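Local structure of uncharacterized protein (Legionella longbeachae NSW150, 4JZA) at residues N749-R752 with I753-I756; E688-C691 with T692-Y695; T774-V777 with Y778-R782. The protein is a phosphoinositide phosphatase that probably removes the 3-phosphate from phosphatidylinositol 3-phosphate, and so may act on lipid metabolism in host cells. All coordinates share one frame; numbering follows the deposited sequence.

Contact 1 (N749-R752 with I753-I756); sequences NIIR and IEKI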
ATOM      1  N   ASN A 749      34.938  -5.821 -21.526  1.00 61.75           N
ATOM      2  CA  ASN A 749      35.669  -5.041 -20.537  1.00 53.02           C
ATOM      3  C   ASN A 749      34.826  -4.533 -19.397  1.00 49.13           C
ATOM      4  O   ASN A 749      35.349  -4.351 -18.310  1.00 48.60           O
ATOM      5  CB  ASN A 749      36.367  -3.866 -21.209  1.00 51.95           C
ATOM      6  CG  ASN A 749      37.606  -4.286 -22.007  1.00 54.08           C
ATOM      7  OD1 ASN A 749      38.052  -5.445 -21.935  1.00 55.99           O
ATOM      8  ND2 ASN A 749      38.186  -3.335 -22.753  1.00 50.27           N
ATOM      9  N   ILE A 750      33.541  -4.285 -19.640  1.00 46.85           N
ATOM     10  CA  ILE A 750      32.649  -3.809 -18.585  1.00 48.00           C
ATOM     11  C   ILE A 750      32.454  -4.908 -17.533  1.00 51.50           C
ATOM     12  O   ILE A 750      32.483  -4.614 -16.353  1.00 52.47           O
ATOM     13  CB  ILE A 750      31.290  -3.350 -19.137  1.00 46.52           C
ATOM     14  CG1 ILE A 750      31.476  -2.184 -20.110  1.00 48.66           C
ATOM     15  CG2 ILE A 750      30.356  -2.895 -18.035  1.00 45.66           C
ATOM     16  CD1 ILE A 750      30.161  -1.567 -20.619  1.00 47.88           C
ATOM     17  N   ILE A 751      32.268  -6.160 -17.962  1.00 54.61           N
ATOM     18  CA  ILE A 751      32.081  -7.275 -17.025  1.00 57.74           C
ATOM     19  C   ILE A 751      33.392  -7.539 -16.281  1.00 52.01           C
ATOM     20  O   ILE A 751      33.414  -7.795 -15.083  1.00 49.72           O
ATOM     21  CB  ILE A 751      31.599  -8.643 -17.658  1.00 67.59           C
ATOM     22  CG1 ILE A 751      31.112  -8.555 -19.124  1.00 74.55           C
ATOM     23  CG2 ILE A 751      30.510  -9.277 -16.788  1.00 69.67           C
ATOM     24  CD1 ILE A 751      29.607  -8.576 -19.345  1.00 73.71           C
ATOM     25  N   ARG A 752      34.499  -7.496 -16.998  1.00 52.58           N
ATOM     26  CA  ARG A 752      35.817  -7.668 -16.370  1.00 50.78           C
ATOM     27  C   ARG A 752      36.010  -6.628 -15.247  1.00 48.45           C
ATOM     28  O   ARG A 752      36.449  -6.989 -14.157  1.00 43.97           O
ATOM     29  CB  ARG A 752      36.942  -7.557 -17.395  1.00 55.36           C
ATOM     30  CG  ARG A 752      36.948  -8.604 -18.506  1.00 61.61           C
ATOM     31  CD  ARG A 752      37.293  -9.977 -17.964  1.00 71.55           C
ATOM     32  NE  ARG A 752      37.195 -11.040 -18.975  1.00 79.28           N
ATOM     33  CZ  ARG A 752      38.207 -11.502 -19.708  1.00 83.16           C
ATOM     34  NH1 ARG A 752      39.433 -10.993 -19.576  1.00 87.07           N
ATOM     35  NH2 ARG A 752      37.995 -12.471 -20.601  1.00 78.67           N
ATOM     36  N   ILE A 753      35.632  -5.363 -15.500  1.00 44.96           N
ATOM     37  CA  ILE A 753      35.801  -4.318 -14.503  1.00 44.18           C
ATOM     38  C   ILE A 753      34.823  -4.557 -13.349  1.00 43.52           C
ATOM     39  O   ILE A 753      35.180  -4.352 -12.213  1.00 40.45           O
ATOM     40  CB  ILE A 753      35.764  -2.868 -15.106  1.00 45.83           C
ATOM     41  CG1 ILE A 753      37.143  -2.266 -15.264  1.00 49.28           C
ATOM     42  CG2 ILE A 753      35.183  -1.848 -14.150  1.00 46.17           C
ATOM     43  CD1 ILE A 753      38.082  -3.031 -16.145  1.00 55.06           C
ATOM     44  N   GLU A 754      33.601  -4.997 -13.649  1.00 47.35           N
ATOM     45  CA  GLU A 754      32.620  -5.391 -12.617  1.00 49.82           C
ATOM     46  C   GLU A 754      33.294  -6.390 -11.678  1.00 50.55           C
ATOM     47  O   GLU A 754      33.290  -6.240 -10.447  1.00 48.06           O
ATOM     48  CB  GLU A 754      31.340  -6.020 -13.246  1.00 51.33           C
ATOM     49  CG  GLU A 754      30.326  -6.579 -12.242  1.00 53.62           C
ATOM     50  CD  GLU A 754      29.085  -7.235 -12.867  1.00 56.76           C
ATOM     51  OE1 GLU A 754      28.515  -8.169 -12.247  1.00 66.44           O
ATOM     52  OE2 GLU A 754      28.647  -6.822 -13.957  1.00 55.98           O
ATOM     53  N   LYS A 755      33.873  -7.409 -12.291  1.00 49.97           N
ATOM     54  CA  LYS A 755      34.416  -8.510 -11.537  1.00 54.31           C
ATOM     55  C   LYS A 755      35.657  -8.116 -10.773  1.00 49.44           C
ATOM     56  O   LYS A 755      35.830  -8.524  -9.653  1.00 53.29           O
ATOM     57  CB  LYS A 755      34.697  -9.699 -12.456  1.00 59.69           C
ATOM     58  CG  LYS A 755      33.435 -10.461 -12.857  1.00 61.98           C
ATOM     59  CD  LYS A 755      33.774 -11.413 -13.981  1.00 73.41           C
ATOM     60  CE  LYS A 755      32.626 -12.338 -14.307  1.00 79.35           C
ATOM     61  NZ  LYS A 755      33.186 -13.636 -14.786  1.00 84.28           N
ATOM     62  N   ILE A 756      36.514  -7.320 -11.388  1.00 46.26           N
ATOM     63  CA  ILE A 756      37.683  -6.831 -10.733  1.00 41.33           C
ATOM     64  C   ILE A 756      37.333  -5.976  -9.548  1.00 41.24           C
ATOM     65  O   ILE A 756      38.010  -6.021  -8.532  1.00 42.46           O
ATOM     66  CB  ILE A 756      38.522  -6.028 -11.701  1.00 44.08           C
ATOM     67  CG1 ILE A 756      39.198  -7.005 -12.693  1.00 45.71           C
ATOM     68  CG2 ILE A 756      39.579  -5.203 -10.961  1.00 42.84           C
ATOM     69  CD1 ILE A 756      39.863  -6.324 -13.883  1.00 42.86           C
TER
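N749-R752 and I753-I756 are successive turns of one alpha helix, joined by four hydrogen bonds, each from an N-H of I753-I756 to the carbonyl four residues earlier. They run from I753 N to N749 O (3.0 Å) through to I756 N and R752 O (2.8 Å), with no break in the ladder. The side chains of the second turn lean back on the carbonyls of the first. K755 lays its aliphatic chain beside one of them, its CG 3.5 Å from I751 O, while the amine continues outward, as suits a lysine on an exposed side. In E754, CG anti to the backbone N (chi1 174°) carries the extended chain out past I751, whose CG2 lies 4.2 Å from OE2, a loose contact. I753 and I756 turn their branched, apolar side chains to buried sides of the helix. R752, long and partly exposed, bends at chi2, touches Y695 and gives NH1 to the carbonyl of S742; N749 bonds S744 through OD1 and T692 through ND2. Helix 748-761 packs against several others: I750 and I753 on A683 and C691 of helix 676-702, I756 on I736 and L739 of helix 731-740 and on L781 of helix 772-782.

Contact 2 (E688-C691 with T692-Y695); sequences ESNC and TKLY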
ATOM      1  N   GLU A 688      31.776   1.739 -21.579  1.00 46.54           N
ATOM      2  CA  GLU A 688      32.733   0.979 -22.338  1.00 51.15           C
ATOM      3  C   GLU A 688      34.072   1.714 -22.462  1.00 51.86           C
ATOM      4  O   GLU A 688      35.148   1.156 -22.255  1.00 49.69           O
ATOM      5  CB  GLU A 688      32.153   0.683 -23.716  1.00 58.93           C
ATOM      6  CG  GLU A 688      32.774  -0.541 -24.378  1.00 72.32           C
ATOM      7  CD  GLU A 688      32.690  -0.516 -25.912  1.00 82.40           C
ATOM      8  OE1 GLU A 688      33.309  -1.378 -26.591  1.00 88.41           O
ATOM      9  OE2 GLU A 688      31.995   0.360 -26.457  1.00 87.60           O
ATOM     10  N   SER A 689      34.005   2.983 -22.822  1.00 57.49           N
ATOM     11  CA  SER A 689      35.211   3.702 -23.142  1.00 55.19           C
ATOM     12  C   SER A 689      36.113   3.736 -21.901  1.00 53.80           C
ATOM     13  O   SER A 689      37.315   3.434 -21.989  1.00 60.14           O
ATOM     14  CB  SER A 689      34.898   5.101 -23.706  1.00 54.42           C
ATOM     15  OG  SER A 689      36.088   5.906 -23.718  1.00 56.94           O
ATOM     16  N   ASN A 690      35.543   4.087 -20.751  1.00 48.41           N
ATOM     17  CA  ASN A 690      36.322   4.146 -19.508  1.00 43.39           C
ATOM     18  C   ASN A 690      36.809   2.812 -18.999  1.00 45.01           C
ATOM     19  O   ASN A 690      37.987   2.680 -18.599  1.00 45.78           O
ATOM     20  CB  ASN A 690      35.555   4.841 -18.416  1.00 41.85           C
ATOM     21  CG  ASN A 690      35.625   6.334 -18.568  1.00 44.50           C
ATOM     22  OD1 ASN A 690      36.555   6.846 -19.193  1.00 46.03           O
ATOM     23  ND2 ASN A 690      34.642   7.040 -18.054  1.00 42.68           N
ATOM     24  N   CYS A 691      35.940   1.807 -19.032  1.00 42.82           N
ATOM     25  CA  CYS A 691      36.350   0.493 -18.569  1.00 41.33           C
ATOM     26  C   CYS A 691      37.547   0.011 -19.362  1.00 41.42           C
ATOM     27  O   CYS A 691      38.458  -0.604 -18.756  1.00 39.60           O
ATOM     28  CB  CYS A 691      35.198  -0.520 -18.612  1.00 40.53           C
ATOM     29  SG  CYS A 691      34.023  -0.219 -17.286  0.84 37.60           S
ATOM     30  N   THR A 692      37.560   0.313 -20.679  1.00 39.90           N
ATOM     31  CA  THR A 692      38.662  -0.111 -21.551  1.00 41.00           C
ATOM     32  C   THR A 692      39.983   0.570 -21.196  1.00 41.28           C
ATOM     33  O   THR A 692      41.025  -0.074 -21.168  1.00 41.59           O
ATOM     34  CB  THR A 692      38.313   0.064 -23.041  1.00 42.23           C
ATOM     35  OG1 THR A 692      37.266  -0.859 -23.367  1.00 44.17           O
ATOM     36  CG2 THR A 692      39.496  -0.266 -23.943  1.00 41.63           C
ATOM     37  N   LYS A 693      39.932   1.859 -20.892  1.00 42.86           N
ATOM     38  CA  LYS A 693      41.129   2.598 -20.485  1.00 44.44           C
ATOM     39  C   LYS A 693      41.678   2.021 -19.212  1.00 41.90           C
ATOM     40  O   LYS A 693      42.876   1.806 -19.095  1.00 44.32           O
ATOM     41  CB  LYS A 693      40.840   4.100 -20.270  1.00 47.68           C
ATOM     42  CG  LYS A 693      40.301   4.852 -21.481  1.00 49.54           C
ATOM     43  CD  LYS A 693      40.030   6.313 -21.169  1.00 53.16           C
ATOM     44  CE  LYS A 693      39.255   6.959 -22.291  1.00 57.91           C
ATOM     45  NZ  LYS A 693      39.709   8.365 -22.395  1.00 68.27           N
ATOM     46  N   LEU A 694      40.792   1.795 -18.258  1.00 41.45           N
ATOM     47  CA  LEU A 694      41.162   1.232 -16.954  1.00 41.11           C
ATOM     48  C   LEU A 694      41.720  -0.160 -17.128  1.00 43.02           C
ATOM     49  O   LEU A 694      42.778  -0.486 -16.555  1.00 42.22           O
ATOM     50  CB  LEU A 694      39.961   1.173 -16.013  1.00 38.80           C
ATOM     51  CG  LEU A 694      39.486   2.502 -15.436  1.00 37.37           C
ATOM     52  CD1 LEU A 694      38.195   2.271 -14.669  1.00 39.50           C
ATOM     53  CD2 LEU A 694      40.531   3.072 -14.520  1.00 36.53           C
ATOM     54  N   TYR A 695      41.039  -0.957 -17.958  1.00 42.63           N
ATOM     55  CA  TYR A 695      41.502  -2.307 -18.275  1.00 43.01           C
ATOM     56  C   TYR A 695      42.885  -2.284 -18.931  1.00 41.05           C
ATOM     57  O   TYR A 695      43.812  -2.880 -18.420  1.00 38.45           O
ATOM     58  CB  TYR A 695      40.484  -3.043 -19.157  1.00 46.61           C
ATOM     59  CG  TYR A 695      40.753  -4.516 -19.298  1.00 49.09           C
ATOM     60  CD1 TYR A 695      40.204  -5.423 -18.400  1.00 51.28           C
ATOM     61  CD2 TYR A 695      41.551  -5.001 -20.325  1.00 49.92           C
ATOM     62  CE1 TYR A 695      40.438  -6.776 -18.514  1.00 53.61           C
ATOM     63  CE2 TYR A 695      41.817  -6.353 -20.436  1.00 51.51           C
ATOM     64  CZ  TYR A 695      41.266  -7.232 -19.522  1.00 54.04           C
ATOM     65  OH  TYR A 695      41.535  -8.563 -19.626  1.00 54.59           O
TER
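T692 reaches back one turn to E688 in an alpha helix, and its hydroxyl adds a bond to the regular i to i+4 ladder, a common way for threonine to satisfy its polar group inside a helix. With chi1 at -67°, OG1 stands beside the residue's own backbone N and therefore faces the carbonyl of the preceding turn, 3.1 Å from E688 O. The hydroxyl also receives N749 of helix 748-761. Threonine fits here because one small side chain can serve both its own helix and the neighbouring one.

C691 is covered by the following turn largely through its backbone and CB. Its carbonyl takes the N-H of Y695 at 2.7 Å between Y695 N and C691 O, and its side chain, small and weakly polar, touches L686 of its own helix and I753 of helix 748-761. K693 occupies the opposite kind of place, at the solvent-exposed side. Its methylene chain runs back along the first turn: CE comes to 3.6 Å from OG of S689, and CD lies 4.0 Å from OD1 of N690, whose side chain it crosses at an angle. On the amide's other atom, ND2 of N690 hydrogen-bonds OG of S795, at the start of helix 794-817, whose V798 also touches both N690 and K693. At E688 O the two donors of T692 divide the space, its N and its OG1 arriving from opposite faces of the carbonyl plane.

Contact 3 (T774-V777 with Y778-R782); sequences TNSV and YGRLR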
ATOM      1  N   THR A 774      50.410  -2.038  -5.355  1.00 40.54           N
ATOM      2  CA  THR A 774      49.226  -2.663  -4.741  1.00 38.98           C
ATOM      3  C   THR A 774      48.267  -1.624  -4.182  1.00 36.74           C
ATOM      4  O   THR A 774      47.055  -1.675  -4.461  1.00 36.57           O
ATOM      5  CB  THR A 774      49.624  -3.626  -3.616  1.00 40.98           C
ATOM      6  OG1 THR A 774      50.408  -4.707  -4.157  1.00 42.62           O
ATOM      7  CG2 THR A 774      48.393  -4.190  -2.949  1.00 40.88           C
ATOM      8  N   ASN A 775      48.783  -0.642  -3.464  1.00 35.57           N
ATOM      9  CA  ASN A 775      47.897   0.469  -3.013  1.00 36.25           C
ATOM     10  C   ASN A 775      47.296   1.313  -4.111  1.00 35.95           C
ATOM     11  O   ASN A 775      46.207   1.858  -3.931  1.00 37.30           O
ATOM     12  CB  ASN A 775      48.606   1.457  -2.102  1.00 37.39           C
ATOM     13  CG  ASN A 775      48.829   0.931  -0.714  1.00 39.18           C
ATOM     14  OD1 ASN A 775      48.194  -0.026  -0.233  1.00 42.57           O
ATOM     15  ND2 ASN A 775      49.798   1.495  -0.092  1.00 40.77           N
ATOM     16  N   SER A 776      47.999   1.486  -5.222  1.00 35.43           N
ATOM     17  CA  SER A 776      47.423   2.245  -6.311  1.00 36.19           C
ATOM     18  C   SER A 776      46.340   1.415  -7.000  1.00 38.18           C
ATOM     19  O   SER A 776      45.256   1.934  -7.314  1.00 38.26           O
ATOM     20  CB  SER A 776      48.493   2.674  -7.287  1.00 37.42           C
ATOM     21  OG  SER A 776      47.914   3.211  -8.416  1.00 38.20           O
ATOM     22  N   VAL A 777      46.575   0.115  -7.199  1.00 36.97           N
ATOM     23  CA  VAL A 777      45.538  -0.699  -7.825  1.00 36.26           C
ATOM     24  C   VAL A 777      44.248  -0.768  -6.958  1.00 37.25           C
ATOM     25  O   VAL A 777      43.159  -0.447  -7.414  1.00 37.71           O
ATOM     26  CB  VAL A 777      46.085  -2.086  -8.165  1.00 35.72           C
ATOM     27  CG1 VAL A 777      44.977  -3.053  -8.547  1.00 35.72           C
ATOM     28  CG2 VAL A 777      47.050  -1.961  -9.337  1.00 37.26           C
ATOM     29  N   TYR A 778      44.394  -1.180  -5.711  1.00 36.05           N
ATOM     30  CA  TYR A 778      43.269  -1.310  -4.796  1.00 34.22           C
ATOM     31  C   TYR A 778      42.631   0.024  -4.477  1.00 34.03           C
ATOM     32  O   TYR A 778      41.392   0.190  -4.523  1.00 33.17           O
ATOM     33  CB  TYR A 778      43.711  -1.951  -3.470  1.00 33.31           C
ATOM     34  CG  TYR A 778      44.090  -3.425  -3.509  1.00 34.17           C
ATOM     35  CD1 TYR A 778      44.019  -4.177  -4.680  1.00 34.73           C
ATOM     36  CD2 TYR A 778      44.523  -4.076  -2.343  1.00 34.59           C
ATOM     37  CE1 TYR A 778      44.369  -5.513  -4.685  1.00 35.58           C
ATOM     38  CE2 TYR A 778      44.847  -5.418  -2.340  1.00 34.98           C
ATOM     39  CZ  TYR A 778      44.786  -6.133  -3.510  1.00 34.92           C
ATOM     40  OH  TYR A 778      45.115  -7.471  -3.515  1.00 31.70           O
ATOM     41  N   GLY A 779      43.470   0.990  -4.135  1.00 35.58           N
ATOM     42  CA  GLY A 779      42.980   2.324  -3.751  1.00 34.13           C
ATOM     43  C   GLY A 779      42.196   3.057  -4.821  1.00 32.43           C
ATOM     44  O   GLY A 779      41.169   3.638  -4.579  1.00 31.10           O
ATOM     45  N   ARG A 780      42.698   3.053  -6.033  1.00 35.29           N
ATOM     46  CA  ARG A 780      42.012   3.775  -7.111  1.00 35.58           C
ATOM     47  C   ARG A 780      40.736   3.100  -7.530  1.00 35.81           C
ATOM     48  O   ARG A 780      39.711   3.780  -7.700  1.00 35.80           O
ATOM     49  CB  ARG A 780      42.898   3.894  -8.351  1.00 35.82           C
ATOM     50  CG  ARG A 780      44.120   4.738  -8.122  1.00 35.94           C
ATOM     51  CD  ARG A 780      43.761   6.182  -7.988  1.00 36.41           C
ATOM     52  NE  ARG A 780      44.946   6.956  -7.693  1.00 37.59           N
ATOM     53  CZ  ARG A 780      44.986   8.279  -7.592  1.00 37.03           C
ATOM     54  NH1 ARG A 780      43.920   8.986  -7.761  1.00 38.72           N
ATOM     55  NH2 ARG A 780      46.118   8.902  -7.386  1.00 38.30           N
ATOM     56  N   LEU A 781      40.813   1.781  -7.756  1.00 35.27           N
ATOM     57  CA  LEU A 781      39.640   1.019  -8.085  1.00 34.12           C
ATOM     58  C   LEU A 781      38.616   1.187  -6.980  1.00 35.64           C
ATOM     59  O   LEU A 781      37.439   1.373  -7.251  1.00 36.30           O
ATOM     60  CB  LEU A 781      39.977  -0.435  -8.298  1.00 34.71           C
ATOM     61  CG  LEU A 781      40.541  -0.637  -9.707  1.00 36.28           C
ATOM     62  CD1 LEU A 781      41.190  -1.998  -9.871  1.00 37.14           C
ATOM     63  CD2 LEU A 781      39.467  -0.485 -10.756  1.00 35.53           C
ATOM     64  N   ARG A 782      39.027   1.151  -5.723  1.00 35.78           N
ATOM     65  CA  ARG A 782      38.027   1.270  -4.682  1.00 36.85           C
ATOM     66  C   ARG A 782      37.423   2.660  -4.702  1.00 36.80           C
ATOM     67  O   ARG A 782      36.256   2.870  -4.337  1.00 37.04           O
ATOM     68  CB  ARG A 782      38.601   0.896  -3.328  1.00 39.97           C
ATOM     69  CG  ARG A 782      37.686   1.035  -2.111  1.00 39.38           C
ATOM     70  CD  ARG A 782      38.524   0.949  -0.804  1.00 41.54           C
ATOM     71  NE  ARG A 782      38.575  -0.448  -0.418  1.00 46.04           N
ATOM     72  CZ  ARG A 782      39.654  -1.204  -0.246  1.00 56.07           C
ATOM     73  NH1 ARG A 782      40.933  -0.750  -0.284  1.00 63.92           N
ATOM     74  NH2 ARG A 782      39.432  -2.458   0.039  1.00 57.31           N
TER
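T774-V777 and Y778-R782 form the last turns of helix 772-782, bonded from each carbonyl to the fourth N-H on, from Y778 N to T774 O (3.0 Å) to L781 N and V777 O, the longest of the four at 3.3 Å. The side chains of T774 and Y778 lie side by side and point the same way, and this makes a CH-pi contact: methyl CG2 of T774 sits over one face of the Y778 ring, 4.0 Å from its centroid, 21° off the normal and displaced toward the rim. A beta-branched threonine suits the place because its CG2, beside the carbonyl carbon, puts a methyl next to the ring. V777 has CG1 anti to the backbone N (chi1 168°), which directs that methyl along the helix to CD1 of L781, 4.1 Å away; the same CG1 lies 4.1 Å from CD1 of Y778. V777 and L781 both pack on L698 of helix 676-702, and L781 also on helix 748-761. On another side S776 and R780 meet only loosely, OG to CG, but share one outside partner: E804 of helix 794-817 takes a hydrogen bond from S776 OG and a salt bridge from R780 NH2. This is a mostly buried helix packed among others in an alpha-helical domain, with apolar residues toward helices 676-702 and 748-761 and a polar side paired with helix 794-817.

In the fold
All three contacts lie in the helical C-terminal part of the protein, far from the centre of the chain, each within a single helix. Contact 3 is the most buried and combines apolar and aromatic packing with a charged pairing to helix 794-817, whereas contacts 1 and 2 each have one side turned to solvent and mix aliphatic residues with polar ones. Contacts 1 and 2 touch directly, their centres about 9 Å apart, and share both a polar link and apolar packing between their helices. Contact 1 reaches contact 3 by apolar packing, CG2 of I756 lying 3.7 Å from CD1 of L781. Contacts 2 and 3 do not touch, yet both lean on helix 794-817.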